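Local coordinates for 6-phosphogluconate dehydratase (Shewanella oneidensis, PDB 2GP4), which probably catalyses the dehydration of 6-phosphogluconate to 2-dehydro-3-deoxy-6-phosphogluconate, the dehydratase step of the Entner-Doudoroff pathway, and is seen here without its iron-sulfur cluster, at residues A466-D472 / D489-K495; H461-E465 / F522-L526; Q474-D478 / L507-L513; A556-D562 / L582-T588. All coordinates share one frame; numbering follows the deposited sequence.

Contact 1: A466-D472 / D489-K495; sequences APAVVID and DCVVVVK
Strands 463-471 and 490-494 are the parallel pair of a beta-alpha-beta unit, linked through helix 477-482, and Ala468 to Ile471 run alongside Val491 to Val494 in register. Five backbone bonds tie them. Val493 N gives to Val469 O at 2.7 Å, and Ile471 N meets Val493 O at 2.8 Å, nearly along the C=O axis. Val469, Ile471, Val492 and Val494 share a face, over which helix 477-482 packs on Val469, Ile471 and Val492; Ile471 and Val494 stand abreast on that face, with CD1 of Ile471 4.1 Å from CG2 of Val494. The face of Ala468, Val470, Val491 and Val493 is met by Ile564 of strand 563-567. Just past the strand, Lys495 has CG between its backbone N and carbonyl carbon (chi1 57°), and the extended chain runs obliquely past Val470, CE lying 3.7 Å from Val470 CG1, to bring NZ to Thr588 OG1. Cutting Lys495 back to an alanine would probably leave Val470 CG1 without this aliphatic cover and the Thr588 hydroxyl without its ammonium partner. At the far end the Ala466 methyl presses on the start of the other strand, its CB 3.5 Å from Cys490 N.

Contact 2: H461-E465 / F522-L526; sequences HRVVE and FKVAL
Lys523 NZ donates to Val463 O at 2.9 Å, a bond lying in the carbonyl plane and joining the first residue of strand 463-471 to the residue just before strand 524-528. These two strands are not neighbours in the mixed sheet: strand 490-494 runs between them, and the contact lies beside its beginning. Two bends in the lysine chain, at chi3 (89°) and chi4 (-68°), turn its end toward the carbonyl. Val464 and Lys523 run antiparallel, flank to flank. One valine methyl, CG2, sits 3.6 Å from Lys523 NZ and 3.8 Å from Val524 O, while CG1 rests 3.8 Å from Lys523 O. Deeper in, the flank of Val464 faces the methyl of Ala525, CB to CB 4.1 Å, and both side chains also touch Val566 of strand 563-567. The backbone of Lys523 is held separately, its N bonded to Asp489 OD1, and Ala525 pairs with Cys490 and Val492 of the intervening strand. The chemistry is thus mixed: a small apolar contact is closed on one side by a single ammonium-to-carbonyl bond, whose partner is a neutral peptide oxygen, so the lysine charge is probably eased by this dipole and not cancelled.

Contact 3: Q474-D478 / L507-L513; sequences QNKLD and LHKLTPL
Gln474 lays its side chain across Leu507 and Lys509 where the chain leads into two helices, 477-482 and 511-519, that cover the same face of the parallel beta-alpha-beta part of the sheet. The glutamine crosses Lys509 at about a right angle and passes Leu507 more slantwise. Its CG stands between the backbone N and the carbonyl carbon (chi1 73°), and from there the extended chain reaches over to the other segment, with the amide carbon CD 3.6 Å from Leu507 CD2. The two ends of the amide then do different work. OE1 accepts from Lys509 N at 3.1 Å, the donor tilted 33° from the carbonyl plane, while NE2 gives to a water that also takes the N-H of His508. Both ends are thereby tied to the neighbouring backbone N-H groups of His508 and Lys509, one directly and one through water, which is likely to fix the rotation of the amide. Lys509 is bent at chi3 and slants across to Asn475, where NZ donates to OD1 in the plane of that carbonyl, the modelled 2.5 Å being doubtfully short. On the inner side the contact turns apolar. Leu477 and Leu510 meet at roughly right angles, CD2 of Leu477 lying 3.8 Å from CD1 of Leu510, and the same Leu510 methyl is 3.7 Å from Gln474 CB. Beneath them, Leu477 touches Val492 and Ile471, and Leu510 touches Val494 and Leu526. Further along the helices Asp478 crosses Leu513; its OD2 pairs with Lys482, and its OD1 lies 3.9 Å from Leu513 CD1.

Contact 4: A556-D562 / L582-T588; sequences AKVQDGD and LATRTAT
The amide of Gln559 lies flat over one face of the Arg585 guanidinium, the planes 9° apart and Gln559 CD displaced to one side of the group. Gln559 opens a type II beta turn that ends at Asp562, with Gly561 inside it, just before strand 563-567; Arg585 follows helix 579-584. The carboxylate of Asp562 meets the guanidinium at its edge, near its plane, and is gripped end-on: NH2 of Arg585 reaches OD1 of Asp562 at 3.0 Å and NH1 reaches OD2, at a distance too short to trust, both on the syn side but tilted out of the carboxylate plane, the two groups being 23° apart. From the other face of the carboxylate, Gln559 N gives to the same Asp562 OD2 at 2.8 Å, so the turn and the arginine hold one oxygen between them. Glu581 is a second acidic partner of Arg585 NH2. A leucine in place of Arg585 would probably leave the Asp562 carboxylate without its paired charge and the Gln559 amide without the flat group it stacks on. Lys557, its chain stretched out, sends NZ to Leu582 O at 2.9 Å, the donor standing above the carbonyl plane. Beyond it Ala556 CB meets Ala587 CB at 3.9 Å, and a water donates to both Ala556 O and Thr588 O, 2.8 Å from the latter.

In the fold
Contact 1 sits in the middle of the set. It shares strand 463-471 with contact 2, the two centres about 11 Å apart, and Val492 N probably bonds to Ala525 O at 2.9 Å. Contact 3, about 12 Å from contact 1 between centres, rests against one face of these strands, Leu510 CD2 touching Val494 CG2. Contact 4, its centre also about 12 Å from that of contact 1, meets it through Asp560 OD1, which probably bonds to Val470 N. Contacts 2 and 3 join lightly at Leu526 and Leu510, whereas contact 4 touches neither, its centre lying about 21 and 22 Å from theirs. All four lie in the C-terminal family region of this cluster-free form.

Contact 1: A466-D472 / D489-K495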
loop_
_atom_site.group_PDB
_atom_site.type_symbol
_atom_site.label_atom_id
_atom_site.label_comp_id
_atom_site.label_asym_id
_atom_site.label_seq_id
_atom_site.Cartn_x
_atom_site.Cartn_y
_atom_site.Cartn_z
ATOM N N ALA A 466 10.762 24.720 14.087
ATOM C CA ALA A 466 11.206 24.486 15.455
ATOM C C ALA A 466 12.611 23.871 15.503
ATOM O O ALA A 466 13.021 23.208 14.550
ATOM C CB ALA A 466 10.213 23.585 16.162
ATOM N N PRO A 467 13.359 24.107 16.605
ATOM C CA PRO A 467 14.670 23.474 16.798
ATOM C C PRO A 467 14.606 21.942 16.769
ATOM O O PRO A 467 13.582 21.353 17.139
ATOM C CB PRO A 467 15.103 23.973 18.186
ATOM C CG PRO A 467 13.844 24.472 18.839
ATOM C CD PRO A 467 13.023 25.008 17.726
ATOM N N ALA A 468 15.691 21.311 16.330
ATOM C CA ALA A 468 15.722 19.860 16.139
ATOM C C ALA A 468 16.096 19.104 17.401
ATOM O O ALA A 468 16.831 19.615 18.255
ATOM C CB ALA A 468 16.672 19.486 15.013
ATOM N N VAL A 469 15.573 17.882 17.499
ATOM C CA VAL A 469 15.929 16.933 18.546
ATOM C C VAL A 469 16.255 15.591 17.870
ATOM O O VAL A 469 15.366 14.907 17.363
ATOM C CB VAL A 469 14.790 16.793 19.602
ATOM C CG1 VAL A 469 15.056 15.625 20.535
ATOM C CG2 VAL A 469 14.635 18.095 20.404
ATOM N N VAL A 470 17.536 15.234 17.860
ATOM C CA VAL A 470 18.035 14.105 17.070
ATOM C C VAL A 470 18.231 12.844 17.904
ATOM O O VAL A 470 18.883 12.877 18.946
ATOM C CB VAL A 470 19.376 14.453 16.342
ATOM C CG1 VAL A 470 19.763 13.353 15.361
ATOM C CG2 VAL A 470 19.274 15.787 15.609
ATOM N N ILE A 471 17.651 11.741 17.437
ATOM C CA ILE A 471 17.915 10.405 17.984
ATOM C C ILE A 471 18.049 9.391 16.844
ATOM O O ILE A 471 17.511 9.602 15.761
ATOM C CB ILE A 471 16.836 9.950 19.006
ATOM C CG1 ILE A 471 15.425 10.136 18.440
ATOM C CG2 ILE A 471 16.991 10.716 20.319
ATOM C CD1 ILE A 471 14.347 9.362 19.184
ATOM N N ASP A 472 18.781 8.302 17.080
ATOM C CA ASP A 472 18.973 7.283 16.043
ATOM C C ASP A 472 18.339 5.944 16.404
ATOM O O ASP A 472 18.613 4.915 15.780
ATOM C CB ASP A 472 20.458 7.134 15.664
ATOM C CG ASP A 472 21.347 6.745 16.837
ATOM O OD1 ASP A 472 20.846 6.260 17.877
ATOM O OD2 ASP A 472 22.574 6.917 16.703
ATOM N N ASP A 489 8.438 23.600 21.830
ATOM C CA ASP A 489 8.359 23.463 20.381
ATOM C C ASP A 489 9.640 22.792 19.888
ATOM O O ASP A 489 10.742 23.216 20.248
ATOM C CB ASP A 489 8.194 24.830 19.710
ATOM C CG ASP A 489 6.916 25.548 20.124
ATOM O OD1 ASP A 489 6.131 25.006 20.929
ATOM O OD2 ASP A 489 6.703 26.674 19.640
ATOM N N CYS A 490 9.493 21.739 19.086
ATOM C CA CYS A 490 10.643 21.003 18.558
ATOM C C CYS A 490 10.252 20.109 17.383
ATOM O O CYS A 490 9.095 19.713 17.248
ATOM C CB CYS A 490 11.300 20.154 19.655
ATOM S SG CYS A 490 10.164 19.012 20.478
ATOM N N VAL A 491 11.220 19.805 16.527
ATOM C CA VAL A 491 11.044 18.759 15.532
ATOM C C VAL A 491 11.893 17.567 15.966
ATOM O O VAL A 491 13.119 17.656 16.004
ATOM C CB VAL A 491 11.417 19.243 14.103
ATOM C CG1 VAL A 491 11.288 18.105 13.088
ATOM C CG2 VAL A 491 10.544 20.422 13.690
ATOM N N VAL A 492 11.236 16.470 16.332
ATOM C CA VAL A 492 11.934 15.240 16.720
ATOM C C VAL A 492 12.418 14.481 15.473
ATOM O O VAL A 492 11.613 13.992 14.667
ATOM C CB VAL A 492 11.046 14.331 17.601
ATOM C CG1 VAL A 492 11.772 13.031 17.955
ATOM C CG2 VAL A 492 10.617 15.062 18.869
ATOM N N VAL A 493 13.739 14.411 15.320
ATOM C CA VAL A 493 14.375 13.752 14.187
ATOM C C VAL A 493 14.829 12.363 14.603
ATOM O O VAL A 493 15.634 12.209 15.526
ATOM C CB VAL A 493 15.603 14.557 13.679
ATOM C CG1 VAL A 493 16.379 13.775 12.603
ATOM C CG2 VAL A 493 15.177 15.939 13.169
ATOM N N VAL A 494 14.304 11.354 13.914
ATOM C CA VAL A 494 14.661 9.969 14.166
ATOM C C VAL A 494 15.370 9.410 12.933
ATOM O O VAL A 494 14.751 9.181 11.893
ATOM C CB VAL A 494 13.424 9.113 14.501
ATOM C CG1 VAL A 494 13.848 7.728 14.963
ATOM C CG2 VAL A 494 12.555 9.798 15.569
ATOM N N LYS A 495 16.674 9.200 13.050
ATOM C CA LYS A 495 17.457 8.756 11.913
ATOM C C LYS A 495 17.905 7.303 12.069
ATOM O O LYS A 495 17.685 6.686 13.120
ATOM C CB LYS A 495 18.640 9.702 11.675
ATOM C CG LYS A 495 19.565 9.870 12.869
ATOM C CD LYS A 495 20.784 10.673 12.487
ATOM C CE LYS A 495 21.783 10.716 13.628
ATOM N NZ LYS A 495 22.912 11.625 13.291
#

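Contact 2: H461-E465 / F522-L526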
loop_
_atom_site.group_PDB
_atom_site.type_symbol
_atom_site.label_atom_id
_atom_site.label_comp_id
_atom_site.label_asym_id
_atom_site.label_seq_id
_atom_site.Cartn_x
_atom_site.Cartn_y
_atom_site.Cartn_z
ATOM N N HIS A 461 -1.835 22.965 12.693
ATOM C CA HIS A 461 -0.663 22.133 12.986
ATOM C C HIS A 461 0.108 21.657 11.747
ATOM O O HIS A 461 1.011 20.826 11.873
ATOM C CB HIS A 461 -1.057 20.912 13.845
ATOM C CG HIS A 461 -1.640 21.258 15.182
ATOM N ND1 HIS A 461 -2.743 20.612 15.701
ATOM C CD2 HIS A 461 -1.278 22.182 16.106
ATOM C CE1 HIS A 461 -3.033 21.117 16.887
ATOM N NE2 HIS A 461 -2.162 22.073 17.155
ATOM N N ARG A 462 -0.233 22.178 10.567
ATOM C CA ARG A 462 0.385 21.724 9.308
ATOM C C ARG A 462 1.701 22.418 8.957
ATOM O O ARG A 462 2.380 22.028 8.002
ATOM C CB ARG A 462 -0.605 21.821 8.135
ATOM C CG ARG A 462 -1.673 20.729 8.148
ATOM C CD ARG A 462 -2.640 20.838 6.983
ATOM N NE ARG A 462 -3.770 19.927 7.171
ATOM C CZ ARG A 462 -4.783 19.769 6.319
ATOM N NH1 ARG A 462 -4.839 20.460 5.186
ATOM N NH2 ARG A 462 -5.746 18.906 6.607
ATOM N N VAL A 463 2.057 23.444 9.724
ATOM C CA VAL A 463 3.328 24.151 9.558
ATOM C C VAL A 463 4.031 24.233 10.912
ATOM O O VAL A 463 3.504 24.833 11.846
ATOM C CB VAL A 463 3.124 25.592 8.987
ATOM C CG1 VAL A 463 4.459 26.315 8.836
ATOM C CG2 VAL A 463 2.383 25.556 7.654
ATOM N N VAL A 464 5.208 23.619 11.014
ATOM C CA VAL A 464 6.023 23.706 12.221
ATOM C C VAL A 464 7.460 24.075 11.866
ATOM O O VAL A 464 8.117 23.385 11.081
ATOM C CB VAL A 464 6.011 22.397 13.065
ATOM C CG1 VAL A 464 6.970 22.502 14.266
ATOM C CG2 VAL A 464 4.603 22.056 13.545
ATOM N N GLU A 465 7.922 25.184 12.440
ATOM C CA GLU A 465 9.309 25.597 12.355
ATOM C C GLU A 465 9.849 25.640 13.783
ATOM O O GLU A 465 9.430 26.475 14.591
ATOM C CB GLU A 465 9.426 26.959 11.675
ATOM C CG GLU A 465 10.858 27.389 11.385
ATOM C CD GLU A 465 10.948 28.802 10.835
ATOM O OE1 GLU A 465 10.531 29.024 9.679
ATOM O OE2 GLU A 465 11.443 29.692 11.559
ATOM N N PHE A 522 2.250 22.578 22.693
ATOM C CA PHE A 522 3.527 22.752 22.002
ATOM C C PHE A 522 3.392 22.496 20.505
ATOM O O PHE A 522 2.497 21.765 20.067
ATOM C CB PHE A 522 4.609 21.855 22.604
ATOM C CG PHE A 522 4.887 22.133 24.052
ATOM C CD1 PHE A 522 5.416 23.360 24.451
ATOM C CD2 PHE A 522 4.617 21.173 25.018
ATOM C CE1 PHE A 522 5.671 23.627 25.791
ATOM C CE2 PHE A 522 4.866 21.425 26.361
ATOM C CZ PHE A 522 5.393 22.657 26.751
ATOM N N LYS A 523 4.274 23.113 19.724
ATOM C CA LYS A 523 4.278 22.938 18.275
ATOM C C LYS A 523 5.346 21.920 17.913
ATOM O O LYS A 523 6.540 22.196 17.997
ATOM C CB LYS A 523 4.505 24.276 17.558
ATOM C CG LYS A 523 3.430 25.327 17.850
ATOM C CD LYS A 523 3.472 26.492 16.863
ATOM C CE LYS A 523 2.606 26.232 15.610
ATOM N NZ LYS A 523 3.112 25.141 14.707
ATOM N N VAL A 524 4.911 20.731 17.527
ATOM C CA VAL A 524 5.830 19.611 17.357
ATOM C C VAL A 524 5.639 18.888 16.031
ATOM O O VAL A 524 4.535 18.851 15.492
ATOM C CB VAL A 524 5.718 18.594 18.525
ATOM C CG1 VAL A 524 6.240 19.208 19.806
ATOM C CG2 VAL A 524 4.278 18.101 18.699
ATOM N N ALA A 525 6.723 18.312 15.520
ATOM C CA ALA A 525 6.673 17.516 14.297
ATOM C C ALA A 525 7.684 16.384 14.328
ATOM O O ALA A 525 8.659 16.429 15.084
ATOM C CB ALA A 525 6.891 18.385 13.076
ATOM N N LEU A 526 7.420 15.363 13.516
ATOM C CA LEU A 526 8.310 14.229 13.346
ATOM C C LEU A 526 8.989 14.292 11.996
ATOM O O LEU A 526 8.374 14.662 11.003
ATOM C CB LEU A 526 7.537 12.914 13.412
ATOM C CG LEU A 526 7.334 12.152 14.719
ATOM C CD1 LEU A 526 8.613 12.114 15.555
ATOM C CD2 LEU A 526 6.183 12.728 15.494
#

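Contact 3: Q474-D478 / L507-L513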
loop_
_atom_site.group_PDB
_atom_site.type_symbol
_atom_site.label_atom_id
_atom_site.label_comp_id
_atom_site.label_asym_id
_atom_site.label_seq_id
_atom_site.Cartn_x
_atom_site.Cartn_y
_atom_site.Cartn_z
ATOM N N GLN A 474 14.360 4.804 18.175
ATOM C CA GLN A 474 13.078 5.252 18.718
ATOM C C GLN A 474 12.954 5.010 20.233
ATOM O O GLN A 474 12.136 5.645 20.903
ATOM C CB GLN A 474 11.909 4.617 17.958
ATOM C CG GLN A 474 11.673 3.130 18.242
ATOM C CD GLN A 474 10.275 2.668 17.845
ATOM O OE1 GLN A 474 9.359 3.480 17.678
ATOM N NE2 GLN A 474 10.107 1.360 17.694
ATOM N N ASN A 475 13.767 4.095 20.757
ATOM C CA ASN A 475 13.765 3.782 22.182
ATOM C C ASN A 475 14.395 4.870 23.055
ATOM O O ASN A 475 14.115 4.940 24.250
ATOM C CB ASN A 475 14.439 2.433 22.437
ATOM C CG ASN A 475 13.725 1.288 21.748
ATOM O OD1 ASN A 475 12.552 1.020 22.008
ATOM N ND2 ASN A 475 14.433 0.606 20.862
ATOM N N LYS A 476 15.232 5.713 22.449
ATOM C CA LYS A 476 15.892 6.823 23.140
ATOM C C LYS A 476 14.946 7.983 23.470
ATOM O O LYS A 476 15.307 8.884 24.239
ATOM C CB LYS A 476 17.050 7.355 22.294
ATOM C CG LYS A 476 18.288 6.487 22.292
ATOM C CD LYS A 476 19.363 7.108 21.423
ATOM C CE LYS A 476 20.721 6.466 21.669
ATOM N NZ LYS A 476 20.865 5.164 20.979
ATOM N N LEU A 477 13.743 7.953 22.896
ATOM C CA LEU A 477 12.796 9.060 22.992
ATOM C C LEU A 477 12.189 9.241 24.385
ATOM O O LEU A 477 12.016 10.372 24.844
ATOM C CB LEU A 477 11.680 8.910 21.947
ATOM C CG LEU A 477 10.714 10.096 21.816
ATOM C CD1 LEU A 477 11.419 11.288 21.173
ATOM C CD2 LEU A 477 9.458 9.714 21.040
ATOM N N ASP A 478 11.861 8.129 25.040
ATOM C CA ASP A 478 11.171 8.153 26.335
ATOM C C ASP A 478 11.982 8.839 27.450
ATOM O O ASP A 478 11.433 9.617 28.233
ATOM C CB ASP A 478 10.763 6.735 26.755
ATOM C CG ASP A 478 9.814 6.726 27.946
ATOM O OD1 ASP A 478 8.756 7.403 27.883
ATOM O OD2 ASP A 478 10.124 6.032 28.942
ATOM N N LEU A 507 7.680 2.179 13.243
ATOM C CA LEU A 507 8.029 2.739 14.538
ATOM C C LEU A 507 6.763 3.152 15.280
ATOM O O LEU A 507 6.146 4.148 14.948
ATOM C CB LEU A 507 8.998 3.913 14.371
ATOM C CG LEU A 507 10.278 3.655 13.564
ATOM C CD1 LEU A 507 10.880 4.971 13.108
ATOM C CD2 LEU A 507 11.294 2.821 14.350
ATOM N N HIS A 508 6.384 2.364 16.282
ATOM C CA HIS A 508 5.112 2.550 16.975
ATOM C C HIS A 508 5.220 3.400 18.237
ATOM O O HIS A 508 4.205 3.811 18.786
ATOM C CB HIS A 508 4.473 1.195 17.301
ATOM C CG HIS A 508 4.186 0.360 16.093
ATOM N ND1 HIS A 508 3.164 0.650 15.214
ATOM C CD2 HIS A 508 4.795 -0.751 15.611
ATOM C CE1 HIS A 508 3.152 -0.251 14.246
ATOM N NE2 HIS A 508 4.130 -1.112 14.463
ATOM N N LYS A 509 6.444 3.669 18.683
ATOM C CA LYS A 509 6.669 4.372 19.950
ATOM C C LYS A 509 6.777 5.899 19.821
ATOM O O LYS A 509 7.049 6.587 20.806
ATOM C CB LYS A 509 7.914 3.809 20.650
ATOM C CG LYS A 509 7.727 2.396 21.202
ATOM C CD LYS A 509 9.051 1.745 21.590
ATOM C CE LYS A 509 9.520 2.188 22.963
ATOM N NZ LYS A 509 10.557 1.253 23.497
ATOM N N LEU A 510 6.544 6.418 18.617
ATOM C CA LEU A 510 6.788 7.832 18.309
ATOM C C LEU A 510 5.568 8.737 18.453
ATOM O O LEU A 510 5.623 9.762 19.143
ATOM C CB LEU A 510 7.377 7.970 16.900
ATOM C CG LEU A 510 8.888 8.161 16.730
ATOM C CD1 LEU A 510 9.704 7.571 17.876
ATOM C CD2 LEU A 510 9.359 7.613 15.384
ATOM N N THR A 511 4.475 8.348 17.798
ATOM C CA THR A 511 3.257 9.170 17.718
ATOM C C THR A 511 2.548 9.485 19.052
ATOM O O THR A 511 2.049 10.602 19.217
ATOM C CB THR A 511 2.234 8.594 16.700
ATOM O OG1 THR A 511 1.870 7.265 17.085
ATOM C CG2 THR A 511 2.824 8.570 15.288
ATOM N N PRO A 512 2.478 8.513 19.994
ATOM C CA PRO A 512 1.719 8.769 21.225
ATOM C C PRO A 512 2.262 9.923 22.071
ATOM O O PRO A 512 1.492 10.782 22.501
ATOM C CB PRO A 512 1.838 7.447 22.005
ATOM C CG PRO A 512 2.218 6.422 20.982
ATOM C CD PRO A 512 3.057 7.154 19.989
ATOM N N LEU A 513 3.572 9.938 22.306
ATOM C CA LEU A 513 4.190 10.965 23.145
ATOM C C LEU A 513 4.136 12.341 22.483
ATOM O O LEU A 513 3.799 13.338 23.130
ATOM C CB LEU A 513 5.635 10.590 23.511
ATOM C CG LEU A 513 5.910 9.251 24.227
ATOM C CD1 LEU A 513 7.343 9.213 24.758
ATOM C CD2 LEU A 513 4.916 8.963 25.352
HETATM O O HOH W 1 7.479 -0.234 17.394
#

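Contact 4: A556-D562 / L582-T588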
loop_
_atom_site.group_PDB
_atom_site.type_symbol
_atom_site.label_atom_id
_atom_site.label_comp_id
_atom_site.label_asym_id
_atom_site.label_seq_id
_atom_site.Cartn_x
_atom_site.Cartn_y
_atom_site.Cartn_z
ATOM N N ALA A 556 21.529 13.187 8.312
ATOM C CA ALA A 556 22.675 12.691 9.077
ATOM C C ALA A 556 23.513 13.810 9.699
ATOM O O ALA A 556 24.193 13.594 10.704
ATOM C CB ALA A 556 23.557 11.790 8.200
ATOM N N LYS A 557 23.457 14.998 9.104
ATOM C CA LYS A 557 24.232 16.149 9.586
ATOM C C LYS A 557 23.476 17.051 10.562
ATOM O O LYS A 557 24.091 17.880 11.246
ATOM C CB LYS A 557 24.774 16.969 8.412
ATOM C CG LYS A 557 26.000 16.346 7.750
ATOM C CD LYS A 557 26.581 17.249 6.680
ATOM C CE LYS A 557 27.809 16.616 6.043
ATOM N NZ LYS A 557 28.461 17.548 5.083
ATOM N N VAL A 558 22.152 16.884 10.625
ATOM C CA VAL A 558 21.303 17.668 11.529
ATOM C C VAL A 558 21.819 17.558 12.968
ATOM O O VAL A 558 22.161 16.469 13.430
ATOM C CB VAL A 558 19.820 17.222 11.464
ATOM C CG1 VAL A 558 18.943 18.123 12.332
ATOM C CG2 VAL A 558 19.308 17.231 10.037
ATOM N N GLN A 559 21.894 18.691 13.657
ATOM C CA GLN A 559 22.344 18.731 15.046
ATOM C C GLN A 559 21.231 19.293 15.912
ATOM O O GLN A 559 20.356 19.995 15.412
ATOM C CB GLN A 559 23.611 19.589 15.180
ATOM C CG GLN A 559 24.840 19.004 14.488
ATOM C CD GLN A 559 26.083 19.892 14.572
ATOM O OE1 GLN A 559 26.095 20.931 15.244
ATOM N NE2 GLN A 559 27.146 19.471 13.889
ATOM N N ASP A 560 21.256 18.980 17.206
ATOM C CA ASP A 560 20.294 19.548 18.145
ATOM C C ASP A 560 20.327 21.071 18.071
ATOM O O ASP A 560 21.401 21.683 18.051
ATOM C CB ASP A 560 20.586 19.086 19.574
ATOM C CG ASP A 560 20.459 17.583 19.741
ATOM O OD1 ASP A 560 19.325 17.059 19.635
ATOM O OD2 ASP A 560 21.497 16.927 19.990
ATOM N N GLY A 561 19.148 21.676 18.005
ATOM C CA GLY A 561 19.037 23.131 17.988
ATOM C C GLY A 561 18.739 23.693 16.614
ATOM O O GLY A 561 18.026 24.690 16.499
ATOM N N ASP A 562 19.286 23.060 15.573
ATOM C CA ASP A 562 19.051 23.483 14.189
ATOM C C ASP A 562 17.568 23.700 13.945
ATOM O O ASP A 562 16.743 22.901 14.388
ATOM C CB ASP A 562 19.546 22.425 13.202
ATOM C CG ASP A 562 21.043 22.197 13.268
ATOM O OD1 ASP A 562 21.754 22.965 13.953
ATOM O OD2 ASP A 562 21.512 21.236 12.623
ATOM N N LEU A 582 27.187 23.558 6.692
ATOM C CA LEU A 582 27.035 22.110 6.534
ATOM C C LEU A 582 28.305 21.434 6.024
ATOM O O LEU A 582 28.523 20.246 6.269
ATOM C CB LEU A 582 25.842 21.777 5.630
ATOM C CG LEU A 582 24.457 21.996 6.247
ATOM C CD1 LEU A 582 23.363 22.002 5.183
ATOM C CD2 LEU A 582 24.159 20.964 7.334
ATOM N N ALA A 583 29.141 22.201 5.326
ATOM C CA ALA A 583 30.427 21.710 4.827
ATOM C C ALA A 583 31.448 21.484 5.950
ATOM O O ALA A 583 32.380 20.686 5.800
ATOM C CB ALA A 583 30.988 22.659 3.775
ATOM N N THR A 584 31.269 22.189 7.065
ATOM C CA THR A 584 32.152 22.048 8.225
ATOM C C THR A 584 31.793 20.811 9.046
ATOM O O THR A 584 32.652 20.230 9.718
ATOM C CB THR A 584 32.101 23.289 9.147
ATOM O OG1 THR A 584 30.809 23.389 9.759
ATOM C CG2 THR A 584 32.396 24.570 8.369
ATOM N N ARG A 585 30.523 20.411 8.977
ATOM C CA ARG A 585 29.988 19.328 9.809
ATOM C C ARG A 585 30.361 17.928 9.328
ATOM O O ARG A 585 30.348 17.640 8.128
ATOM C CB ARG A 585 28.464 19.439 9.919
ATOM C CG ARG A 585 27.981 20.628 10.725
ATOM C CD ARG A 585 26.468 20.701 10.744
ATOM N NE ARG A 585 25.991 21.895 11.439
ATOM C CZ ARG A 585 24.735 22.085 11.842
ATOM N NH1 ARG A 585 23.811 21.158 11.627
ATOM N NH2 ARG A 585 24.403 23.204 12.466
ATOM N N THR A 586 30.696 17.064 10.282
ATOM C CA THR A 586 30.832 15.639 10.024
ATOM C C THR A 586 29.624 14.933 10.629
ATOM O O THR A 586 29.289 15.148 11.797
ATOM C CB THR A 586 32.144 15.066 10.617
ATOM O OG1 THR A 586 33.264 15.750 10.043
ATOM C CG2 THR A 586 32.282 13.573 10.325
ATOM N N ALA A 587 28.964 14.108 9.824
ATOM C CA ALA A 587 27.846 13.308 10.303
ATOM C C ALA A 587 28.346 12.381 11.400
ATOM O O ALA A 587 29.412 11.781 11.261
ATOM C CB ALA A 587 27.241 12.502 9.157
ATOM N N THR A 588 27.593 12.283 12.493
ATOM C CA THR A 588 27.925 11.337 13.555
ATOM C C THR A 588 27.750 9.899 13.064
ATOM O O THR A 588 26.884 9.609 12.235
ATOM C CB THR A 588 27.088 11.563 14.836
ATOM O OG1 THR A 588 25.689 11.534 14.518
ATOM C CG2 THR A 588 27.439 12.900 15.484
HETATM O O HOH W 2 24.354 10.493 11.592
#